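Local coordinates for protein acetylglutamate kinase (Streptococcus mutans, PDB 3L86) that probably catalyses the ATP-dependent phosphorylation of N-acetyl-L-glutamate, an early step of arginine biosynthesis, at residues N214-L219 and I266-L271; I38-I43 and L204-L209; A143-K148 and E185-N190. One frame throughout, in Å; residues are numbered along the deposited sequence.

Contact 1 (N214-L219 and I266-L271). With ADP (adenosine-5'-diphosphate), chain B.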
loop_
_atom_site.group_PDB
_atom_site.type_symbol
_atom_site.label_atom_id
_atom_site.label_comp_id
_atom_site.label_asym_id
_atom_site.label_seq_id
_atom_site.Cartn_x
_atom_site.Cartn_y
_atom_site.Cartn_z
ATOM N N ASN A 214 10.865 3.341 -3.370
ATOM C CA ASN A 214 12.185 3.243 -3.992
ATOM C C ASN A 214 12.974 4.586 -3.966
ATOM O O ASN A 214 13.783 4.897 -4.877
ATOM C CB ASN A 214 12.085 2.599 -5.402
ATOM C CG ASN A 214 11.375 3.477 -6.409
ATOM O OD1 ASN A 214 10.549 4.321 -6.036
ATOM N ND2 ASN A 214 11.779 3.379 -7.686
ATOM N N VAL A 215 12.715 5.373 -2.922
ATOM C CA VAL A 215 13.460 6.587 -2.610
ATOM C C VAL A 215 13.724 6.531 -1.119
ATOM O O VAL A 215 12.963 5.878 -0.366
ATOM C CB VAL A 215 12.709 7.880 -3.084
ATOM C CG1 VAL A 215 11.300 7.990 -2.429
ATOM C CG2 VAL A 215 13.524 9.073 -2.788
ATOM N N LYS A 216 14.798 7.203 -0.662
ATOM C CA LYS A 216 15.185 7.149 0.758
ATOM C C LYS A 216 14.378 7.963 1.771
ATOM O O LYS A 216 14.515 7.763 3.008
ATOM C CB LYS A 216 16.695 7.396 0.912
ATOM C CG LYS A 216 17.456 6.246 0.225
ATOM C CD LYS A 216 18.948 6.178 0.582
ATOM C CE LYS A 216 19.624 4.946 -0.099
ATOM N NZ LYS A 216 19.458 3.622 0.620
ATOM N N GLY A 217 13.478 8.803 1.293
ATOM C CA GLY A 217 12.681 9.593 2.214
ATOM C C GLY A 217 11.918 10.561 1.325
ATOM O O GLY A 217 11.905 10.403 0.094
ATOM N N VAL A 218 11.241 11.537 1.942
ATOM C CA VAL A 218 10.698 12.674 1.203
ATOM C C VAL A 218 11.860 13.668 1.062
ATOM O O VAL A 218 12.461 14.058 2.055
ATOM C CB VAL A 218 9.607 13.387 2.051
ATOM C CG1 VAL A 218 8.980 14.573 1.238
ATOM C CG2 VAL A 218 8.491 12.355 2.468
ATOM N N LEU A 219 12.150 14.080 -0.165
ATOM C CA LEU A 219 13.320 14.896 -0.463
ATOM C C LEU A 219 12.894 16.371 -0.615
ATOM O O LEU A 219 11.801 16.657 -1.133
ATOM C CB LEU A 219 13.938 14.390 -1.765
ATOM C CG LEU A 219 14.135 12.862 -1.843
ATOM C CD1 LEU A 219 14.778 12.553 -3.123
ATOM C CD2 LEU A 219 15.017 12.371 -0.708
ATOM N N ILE A 266 8.149 6.836 5.742
ATOM C CA ILE A 266 8.387 6.790 4.295
ATOM C C ILE A 266 9.932 6.639 4.008
ATOM O O ILE A 266 10.750 7.494 4.431
ATOM C CB ILE A 266 7.808 8.073 3.610
ATOM C CG1 ILE A 266 6.273 8.085 3.753
ATOM C CG2 ILE A 266 8.207 8.170 2.096
ATOM C CD1 ILE A 266 5.591 9.377 3.249
ATOM N N GLY A 267 10.320 5.562 3.314
ATOM C CA GLY A 267 11.757 5.283 2.951
ATOM C C GLY A 267 11.899 3.950 2.169
ATOM O O GLY A 267 10.912 3.345 1.731
ATOM N N ASP A 268 13.125 3.500 1.963
ATOM C CA ASP A 268 13.361 2.316 1.143
ATOM C C ASP A 268 13.585 1.044 1.987
ATOM O O ASP A 268 14.032 0.021 1.462
ATOM C CB ASP A 268 14.515 2.543 0.133
ATOM C CG ASP A 268 15.936 2.486 0.762
ATOM O OD1 ASP A 268 16.055 2.352 1.985
ATOM O OD2 ASP A 268 16.966 2.565 0.002
ATOM N N ASN A 269 13.305 1.122 3.281
ATOM C CA ASN A 269 13.534 -0.028 4.199
ATOM C C ASN A 269 12.555 0.022 5.383
ATOM O O ASN A 269 11.757 0.953 5.491
ATOM C CB ASN A 269 14.998 -0.108 4.715
ATOM C CG ASN A 269 15.404 1.085 5.623
ATOM O OD1 ASN A 269 15.350 1.007 6.870
ATOM N ND2 ASN A 269 15.858 2.187 4.985
ATOM N N LEU A 270 12.657 -0.925 6.297
ATOM C CA LEU A 270 11.702 -0.991 7.434
ATOM C C LEU A 270 12.008 -0.094 8.628
ATOM O O LEU A 270 11.148 0.008 9.534
ATOM C CB LEU A 270 11.617 -2.458 7.956
ATOM C CG LEU A 270 11.009 -3.472 6.983
ATOM C CD1 LEU A 270 11.249 -4.953 7.419
ATOM C CD2 LEU A 270 9.507 -3.164 6.751
ATOM N N LEU A 271 13.208 0.515 8.680
ATOM C CA LEU A 271 13.676 1.165 9.945
ATOM C C LEU A 271 14.028 2.681 9.856
ATOM O O LEU A 271 13.719 3.446 10.795
ATOM C CB LEU A 271 14.869 0.393 10.567
ATOM C CG LEU A 271 14.801 -1.128 10.827
ATOM C CD1 LEU A 271 16.230 -1.684 11.220
ATOM C CD2 LEU A 271 13.699 -1.569 11.840
HETATM P PB ADP B . 5.616 3.426 -5.225
HETATM O O1B ADP B . 4.241 3.839 -4.785
HETATM O O2B ADP B . 6.566 3.016 -4.091
HETATM O O3B ADP B . 5.553 2.368 -6.269
HETATM P PA ADP B . 5.702 6.000 -6.727
HETATM O O1A ADP B . 6.490 6.290 -7.998
HETATM O O2A ADP B . 4.208 5.901 -6.860
HETATM O O3A ADP B . 6.338 4.692 -5.942
HETATM O "O5'" ADP B . 6.113 7.201 -5.727
HETATM C "C5'" ADP B . 7.513 7.390 -5.399
HETATM C "C4'" ADP B . 8.106 8.479 -6.342
HETATM O "O4'" ADP B . 7.603 9.809 -6.095
HETATM C "C3'" ADP B . 9.631 8.638 -6.242
HETATM O "O3'" ADP B . 10.234 7.599 -7.007
HETATM C "C2'" ADP B . 9.882 9.985 -6.908
HETATM O "O2'" ADP B . 10.063 9.724 -8.295
HETATM C "C1'" ADP B . 8.536 10.698 -6.804
HETATM N N9 ADP B . 8.659 11.959 -6.024
HETATM C C8 ADP B . 8.057 13.126 -6.392
HETATM N N7 ADP B . 8.318 14.086 -5.465
HETATM C C5 ADP B . 9.117 13.528 -4.523
HETATM C C6 ADP B . 9.792 13.979 -3.309
HETATM N N6 ADP B . 9.608 15.243 -2.844
HETATM N N1 ADP B . 10.523 13.084 -2.589
HETATM C C2 ADP B . 10.688 11.834 -2.992
HETATM N N3 ADP B . 10.112 11.351 -4.093
HETATM C C4 ADP B . 9.340 12.138 -4.901
HETATM O O HOH W 1 14.999 5.173 3.575
#

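Contact 2 (I38-I43 and L204-L209)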
loop_
_atom_site.group_PDB
_atom_site.type_symbol
_atom_site.label_atom_id
_atom_site.label_comp_id
_atom_site.label_asym_id
_atom_site.label_seq_id
_atom_site.Cartn_x
_atom_site.Cartn_y
_atom_site.Cartn_z
ATOM N N ILE A 38 0.801 -4.242 16.604
ATOM C CA ILE A 38 0.287 -4.358 15.238
ATOM C C ILE A 38 1.067 -3.349 14.376
ATOM O O ILE A 38 1.072 -2.130 14.705
ATOM C CB ILE A 38 -1.218 -3.979 15.128
ATOM C CG1 ILE A 38 -2.077 -5.039 15.820
ATOM C CG2 ILE A 38 -1.651 -3.929 13.675
ATOM C CD1 ILE A 38 -3.612 -4.880 15.599
ATOM N N ILE A 39 1.699 -3.847 13.301
ATOM C CA ILE A 39 2.290 -2.996 12.247
ATOM C C ILE A 39 1.775 -3.366 10.825
ATOM O O ILE A 39 1.744 -4.553 10.432
ATOM C CB ILE A 39 3.824 -3.129 12.257
ATOM C CG1 ILE A 39 4.390 -2.718 13.635
ATOM C CG2 ILE A 39 4.487 -2.353 11.087
ATOM C CD1 ILE A 39 5.907 -3.109 13.748
ATOM N N VAL A 40 1.315 -2.347 10.092
ATOM C CA VAL A 40 0.971 -2.500 8.670
ATOM C C VAL A 40 2.186 -2.085 7.800
ATOM O O VAL A 40 2.750 -1.002 7.997
ATOM C CB VAL A 40 -0.311 -1.688 8.308
ATOM C CG1 VAL A 40 -0.631 -1.724 6.763
ATOM C CG2 VAL A 40 -1.536 -2.242 9.169
ATOM N N ILE A 41 2.615 -2.983 6.909
ATOM C CA ILE A 41 3.696 -2.715 5.924
ATOM C C ILE A 41 3.131 -2.656 4.500
ATOM O O ILE A 41 2.654 -3.666 3.974
ATOM C CB ILE A 41 4.767 -3.789 5.994
ATOM C CG1 ILE A 41 5.333 -3.816 7.435
ATOM C CG2 ILE A 41 5.930 -3.558 4.948
ATOM C CD1 ILE A 41 5.606 -5.191 7.984
ATOM N N LYS A 42 3.226 -1.485 3.865
ATOM C CA LYS A 42 2.830 -1.334 2.460
ATOM C C LYS A 42 4.099 -1.374 1.580
ATOM O O LYS A 42 5.093 -0.686 1.842
ATOM C CB LYS A 42 2.091 0.003 2.324
ATOM C CG LYS A 42 1.329 0.279 1.006
ATOM C CD LYS A 42 2.201 0.304 -0.246
ATOM C CE LYS A 42 3.041 1.555 -0.454
ATOM N NZ LYS A 42 3.047 1.742 -2.002
ATOM N N ILE A 43 4.092 -2.200 0.553
ATOM C CA ILE A 43 5.302 -2.430 -0.278
ATOM C C ILE A 43 5.002 -1.951 -1.720
ATOM O O ILE A 43 4.034 -2.468 -2.361
ATOM C CB ILE A 43 5.769 -3.971 -0.221
ATOM C CG1 ILE A 43 6.026 -4.430 1.200
ATOM C CG2 ILE A 43 7.108 -4.228 -1.012
ATOM C CD1 ILE A 43 5.936 -5.957 1.417
ATOM N N LEU A 204 -7.539 -1.251 11.798
ATOM C CA LEU A 204 -6.918 -2.037 12.883
ATOM C C LEU A 204 -6.388 -1.243 14.095
ATOM O O LEU A 204 -5.901 -1.834 15.057
ATOM C CB LEU A 204 -5.779 -2.885 12.319
ATOM C CG LEU A 204 -6.229 -3.854 11.200
ATOM C CD1 LEU A 204 -5.067 -4.624 10.626
ATOM C CD2 LEU A 204 -7.302 -4.813 11.776
ATOM N N ALA A 205 -6.493 0.081 14.056
ATOM C CA ALA A 205 -5.815 0.928 15.048
ATOM C C ALA A 205 -4.356 0.452 15.214
ATOM O O ALA A 205 -3.923 0.128 16.342
ATOM C CB ALA A 205 -6.543 0.900 16.398
ATOM N N ALA A 206 -3.605 0.428 14.105
ATOM C CA ALA A 206 -2.171 0.014 14.131
ATOM C C ALA A 206 -1.245 0.939 14.945
ATOM O O ALA A 206 -1.520 2.109 15.086
ATOM C CB ALA A 206 -1.617 -0.146 12.676
ATOM N N ASP A 207 -0.158 0.382 15.514
ATOM C CA ASP A 207 0.865 1.194 16.159
ATOM C C ASP A 207 1.584 2.047 15.150
ATOM O O ASP A 207 1.942 3.184 15.462
ATOM C CB ASP A 207 1.934 0.311 16.858
ATOM C CG ASP A 207 1.352 -0.531 17.979
ATOM O OD1 ASP A 207 1.821 -1.654 18.231
ATOM O OD2 ASP A 207 0.384 -0.090 18.616
ATOM N N LYS A 208 1.825 1.501 13.950
ATOM C CA LYS A 208 2.676 2.150 12.962
ATOM C C LYS A 208 2.364 1.640 11.536
ATOM O O LYS A 208 2.017 0.459 11.343
ATOM C CB LYS A 208 4.151 1.810 13.280
ATOM C CG LYS A 208 5.170 2.433 12.297
ATOM C CD LYS A 208 6.608 2.144 12.731
ATOM C CE LYS A 208 7.595 3.029 11.988
ATOM N NZ LYS A 208 8.986 2.738 12.463
ATOM N N LEU A 209 2.474 2.533 10.554
ATOM C CA LEU A 209 2.411 2.194 9.103
ATOM C C LEU A 209 3.774 2.535 8.402
ATOM O O LEU A 209 4.337 3.652 8.574
ATOM C CB LEU A 209 1.268 2.999 8.447
ATOM C CG LEU A 209 1.196 3.079 6.895
ATOM C CD1 LEU A 209 0.925 1.653 6.296
ATOM C CD2 LEU A 209 0.064 4.053 6.429
#

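Contact 3 (A143-K148 and E185-N190). With NLG (N-acetyl-L-glutamate), chain C.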
loop_
_atom_site.group_PDB
_atom_site.type_symbol
_atom_site.label_atom_id
_atom_site.label_comp_id
_atom_site.label_asym_id
_atom_site.label_seq_id
_atom_site.Cartn_x
_atom_site.Cartn_y
_atom_site.Cartn_z
ATOM N N ALA A 143 -15.363 -0.855 -1.691
ATOM C CA ALA A 143 -15.038 0.414 -2.358
ATOM C C ALA A 143 -16.202 1.012 -3.177
ATOM O O ALA A 143 -17.198 0.337 -3.408
ATOM C CB ALA A 143 -13.822 0.207 -3.305
ATOM N N ASP A 144 -16.066 2.270 -3.612
ATOM C CA ASP A 144 -16.980 2.886 -4.595
ATOM C C ASP A 144 -16.136 3.681 -5.630
ATOM O O ASP A 144 -14.961 3.879 -5.405
ATOM C CB ASP A 144 -17.937 3.862 -3.894
ATOM C CG ASP A 144 -19.266 4.011 -4.623
ATOM O OD1 ASP A 144 -19.394 3.653 -5.850
ATOM O OD2 ASP A 144 -20.215 4.434 -3.936
ATOM N N TYR A 145 -16.739 4.110 -6.756
ATOM C CA TYR A 145 -16.032 4.857 -7.848
ATOM C C TYR A 145 -15.665 6.223 -7.340
ATOM O O TYR A 145 -16.519 6.926 -6.804
ATOM C CB TYR A 145 -16.978 5.037 -9.058
ATOM C CG TYR A 145 -17.361 3.715 -9.680
ATOM C CD1 TYR A 145 -16.629 3.205 -10.709
ATOM C CD2 TYR A 145 -18.428 2.948 -9.169
ATOM C CE1 TYR A 145 -16.937 1.955 -11.263
ATOM C CE2 TYR A 145 -18.733 1.695 -9.719
ATOM C CZ TYR A 145 -17.977 1.239 -10.781
ATOM O OH TYR A 145 -18.229 0.044 -11.404
ATOM N N LEU A 146 -14.426 6.581 -7.501
ATOM C CA LEU A 146 -13.960 7.861 -7.124
ATOM C C LEU A 146 -14.664 8.980 -7.927
ATOM O O LEU A 146 -15.059 9.936 -7.376
ATOM C CB LEU A 146 -12.433 7.913 -7.246
ATOM C CG LEU A 146 -11.674 9.143 -6.753
ATOM C CD1 LEU A 146 -12.077 9.575 -5.348
ATOM C CD2 LEU A 146 -10.165 9.044 -6.870
ATOM N N ASP A 147 -14.808 8.771 -9.233
ATOM C CA ASP A 147 -15.326 9.717 -10.240
ATOM C C ASP A 147 -15.262 9.076 -11.602
ATOM O O ASP A 147 -14.305 9.212 -12.299
ATOM C CB ASP A 147 -14.548 11.061 -10.221
ATOM C CG ASP A 147 -15.037 12.101 -11.285
ATOM O OD1 ASP A 147 -15.980 11.879 -12.036
ATOM O OD2 ASP A 147 -14.423 13.164 -11.289
ATOM N N LYS A 148 -16.290 8.329 -11.908
ATOM C CA LYS A 148 -16.359 7.523 -13.125
ATOM C C LYS A 148 -15.995 8.269 -14.369
ATOM O O LYS A 148 -15.228 7.787 -15.079
ATOM C CB LYS A 148 -17.731 6.877 -13.347
ATOM C CG LYS A 148 -17.903 5.483 -13.036
ATOM C CD LYS A 148 -19.379 5.130 -13.193
ATOM C CE LYS A 148 -19.759 3.810 -12.584
ATOM N NZ LYS A 148 -20.967 3.144 -13.151
ATOM N N GLU A 185 -22.161 -3.555 -6.056
ATOM C CA GLU A 185 -22.703 -4.457 -7.092
ATOM C C GLU A 185 -21.791 -5.651 -7.459
ATOM O O GLU A 185 -22.162 -6.544 -8.239
ATOM C CB GLU A 185 -23.067 -3.648 -8.342
ATOM C CG GLU A 185 -24.044 -2.493 -8.058
ATOM C CD GLU A 185 -23.339 -1.200 -7.643
ATOM O OE1 GLU A 185 -22.078 -1.161 -7.602
ATOM O OE2 GLU A 185 -24.052 -0.206 -7.376
ATOM N N GLY A 186 -20.575 -5.661 -6.917
ATOM C CA GLY A 186 -19.713 -6.798 -7.105
ATOM C C GLY A 186 -18.664 -6.613 -8.159
ATOM O O GLY A 186 -17.982 -7.583 -8.534
ATOM N N ASP A 187 -18.508 -5.377 -8.644
ATOM C CA ASP A 187 -17.470 -5.114 -9.620
ATOM C C ASP A 187 -16.103 -4.827 -8.955
ATOM O O ASP A 187 -16.028 -4.052 -8.004
ATOM C CB ASP A 187 -17.925 -3.930 -10.490
ATOM C CG ASP A 187 -19.213 -4.279 -11.296
ATOM O OD1 ASP A 187 -20.127 -3.465 -11.345
ATOM O OD2 ASP A 187 -19.308 -5.410 -11.841
ATOM N N MET A 188 -15.042 -5.430 -9.502
ATOM C CA MET A 188 -13.667 -5.170 -9.091
ATOM C C MET A 188 -13.189 -3.765 -9.483
ATOM O O MET A 188 -13.341 -3.394 -10.630
ATOM C CB MET A 188 -12.723 -6.210 -9.708
ATOM C CG MET A 188 -11.394 -6.308 -8.899
ATOM S SD MET A 188 -10.056 -7.286 -9.649
ATOM C CE MET A 188 -10.619 -8.919 -9.317
ATOM N N LEU A 189 -12.558 -3.022 -8.550
ATOM C CA LEU A 189 -12.031 -1.659 -8.801
ATOM C C LEU A 189 -10.523 -1.530 -8.492
ATOM O O LEU A 189 -10.034 -2.227 -7.605
ATOM C CB LEU A 189 -12.792 -0.579 -7.969
ATOM C CG LEU A 189 -14.330 -0.539 -8.010
ATOM C CD1 LEU A 189 -14.899 0.667 -7.184
ATOM C CD2 LEU A 189 -14.842 -0.484 -9.416
ATOM N N ASN A 190 -9.823 -0.623 -9.187
ATOM C CA ASN A 190 -8.374 -0.363 -9.016
ATOM C C ASN A 190 -8.220 0.674 -7.882
ATOM O O ASN A 190 -8.792 1.777 -7.992
ATOM C CB ASN A 190 -7.761 0.127 -10.370
ATOM C CG ASN A 190 -6.300 0.586 -10.254
ATOM O OD1 ASN A 190 -5.640 0.328 -9.248
ATOM N ND2 ASN A 190 -5.780 1.252 -11.313
HETATM C CA NLG C . -2.970 2.324 -8.700
HETATM C C NLG C . -3.936 3.335 -8.954
HETATM O OXT NLG C . -3.715 4.407 -9.527
HETATM O O NLG C . -5.055 3.510 -8.640
HETATM C CB NLG C . -2.743 0.919 -8.113
HETATM C CG NLG C . -1.287 0.322 -7.934
HETATM C CD NLG C . -0.151 0.992 -7.049
HETATM O OE1 NLG C . -0.491 1.839 -6.274
HETATM O OE2 NLG C . 1.059 0.724 -7.130
HETATM C C7 NLG C . -1.601 2.097 -10.593
HETATM C C8 NLG C . -0.453 2.201 -10.954
HETATM O O7 NLG C . -2.554 1.749 -11.247
HETATM N N2 NLG C . -1.939 2.383 -9.394
#

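Contact 1 (N214-L219 and I266-L271)
Lys216 and Asp268 carry the only salt bridge between the two segments, a bond formed by a side chain that sets off in the wrong direction. From CA, the CB of Lys216 points away from 266-271. CG already passes Asp268 OD2 at 3.7 Å, CD lies a little farther from it, and CE stands 3.6 Å from the same oxygen. A bend at the last torsion (chi4 -82°) then brings NZ to within 2.8 Å of OD2, on its syn side and 24° out of the carboxylate plane. A long, flexible lysine suits this detour. The other oxygen, Asp268 OD1, accepts from Asn269 ND2, so both ends of the carboxylate are gripped and its rotation is restrained.

Beneath this charged pair the CA atoms of Gly217 and Gly267, each nearly fully extended, lie 4.5 Å apart. Gly267, lacking a side chain, leaves room for Lys216 O. A water bridges Lys216 O and Asp268 N, accepting from the latter. Deeper in, the branched Val218 and Ile266 meet methyl to methyl and both pack on Ile250 of helix 246-258.

The other side of 214-219 serves the nucleotide. Leu219 N donates almost straight to ADP N1 (3.1 Å, 171°), and ADP N6 donates to Leu219 O at 3.1 Å. Val215 CG1 lies 3.9 Å from ADP C2, an apolar partner for the purine. The loop thus forms part of the ADP site, where it reads the adenine through Leu219, in the nucleotide half of an amino acid kinase fold.

Contact 2 (I38-I43 and L204-L209)
Asp207 turns its CG anti to its own carbonyl carbon (chi1 -63°), which brings OD1 up to the backbone of Ile38, while Leu209, with chi2 at 65°, folds CD1 back onto Val40. Ile38 N donates to Asp207 OD1 at 3.2 Å, approaching from well above the carboxylate plane. In return, Asp207 N donates to Ile38 O at 2.9 Å, so one aspartate uses both its backbone and its side chain to hold the start of strand 38-43. One step on, Val40 N meets Lys208 O at 3.2 Å, nearly in line with the carbonyl bond, as the two chains become parallel neighbours.

On the face carrying Val40 and Leu209, the small Ala206 sets its CB 3.9 Å from Ile38 CG2 and 4.1 Å from Val40 CG2. Leu209 CD1 continues the layer, 3.7 Å from Val40 CG1, and Val200 and Ala197 of helix 193-203 pack against it. Aliphatic residues suit this buried seam between sheet and helix.

Asp207 OD1 and OD2 also take weak bonds from Asp37 N and Lys36 N. Such a cluster of N-H donors would probably favour the ionised carboxylate, and would help to hold the start of the strand that carries Lys42 to ADP.

Contact 3 (A143-K148 and E185-N190)
Ala143, Asp144 and Tyr145 meet Leu189 where strands 143-145 and 188-190 cross at 72°, with their axes 8.0 Å apart, too far and too steep for sheet pairing. Each belongs to a different antiparallel pair: 141-145 runs beside 155-160, while 188-190 is the return arm of a β-hairpin with 174-182. The contact therefore lays a small two-stranded sheet across the hairpin at the edge of the main sheet of the amino acid kinase fold.

Leu189 does most of the joining. Its CG lies anti to the carbonyl carbon (chi1 -51°), and the two methyls fork toward different partners. CD1 lies against the backbone, 3.6 Å from Asp144 C, and also meets Ala143 CB at 4.1 Å; the short alanine lets the fork come so near. CD2 reaches Tyr145 CE1 at 3.7 Å, approaching the ring obliquely, and the two side chains cross at about a right angle. A branched leucine suits this place because it can fill two directions at once.

The tyrosine is braced in turn from within its own segment. Lys148 lays CE over the centre of one ring face, 3.4 Å above the plane, and Tyr145 N donates to Asp144 OD1 at 2.8 Å. Tyrosine suits its place: the ring offers Leu189 a broad apolar surface, and Tyr145 OH sits near the polar turn, 4.0 Å from Asp187 OD1.

Immediately after Leu189 the strand enters the substrate pocket. The trans chi1 of Asn190 (173°) extends its amide to the substrate. ND2 bonds to Thr99 OG1 and donates to O7 of N-acetyl-L-glutamate at 3.3 Å.

How the contacts relate
All three contacts reach the same mixed β-sheet. Contacts 1 and 2 are neighbours, their centres 16 Å apart: strands 263-267 and 38-43 both pair with strand 208-212, and Leu270 CD2 packs on Ile41 CG2 at 4.0 Å. Contact 3 lies apart, its centre 25 Å from that of contact 2 and 30 Å from that of contact 1, and on the opposite side of the chain's centre from contact 1. Along the chain, contact 3 is nested within the loop closed by contact 2, and contact 1 follows both. The arrangement spans the active site, with adenine bound at contact 1, Lys42 beside the nucleotide from contact 2 and N-acetyl-L-glutamate at contact 3.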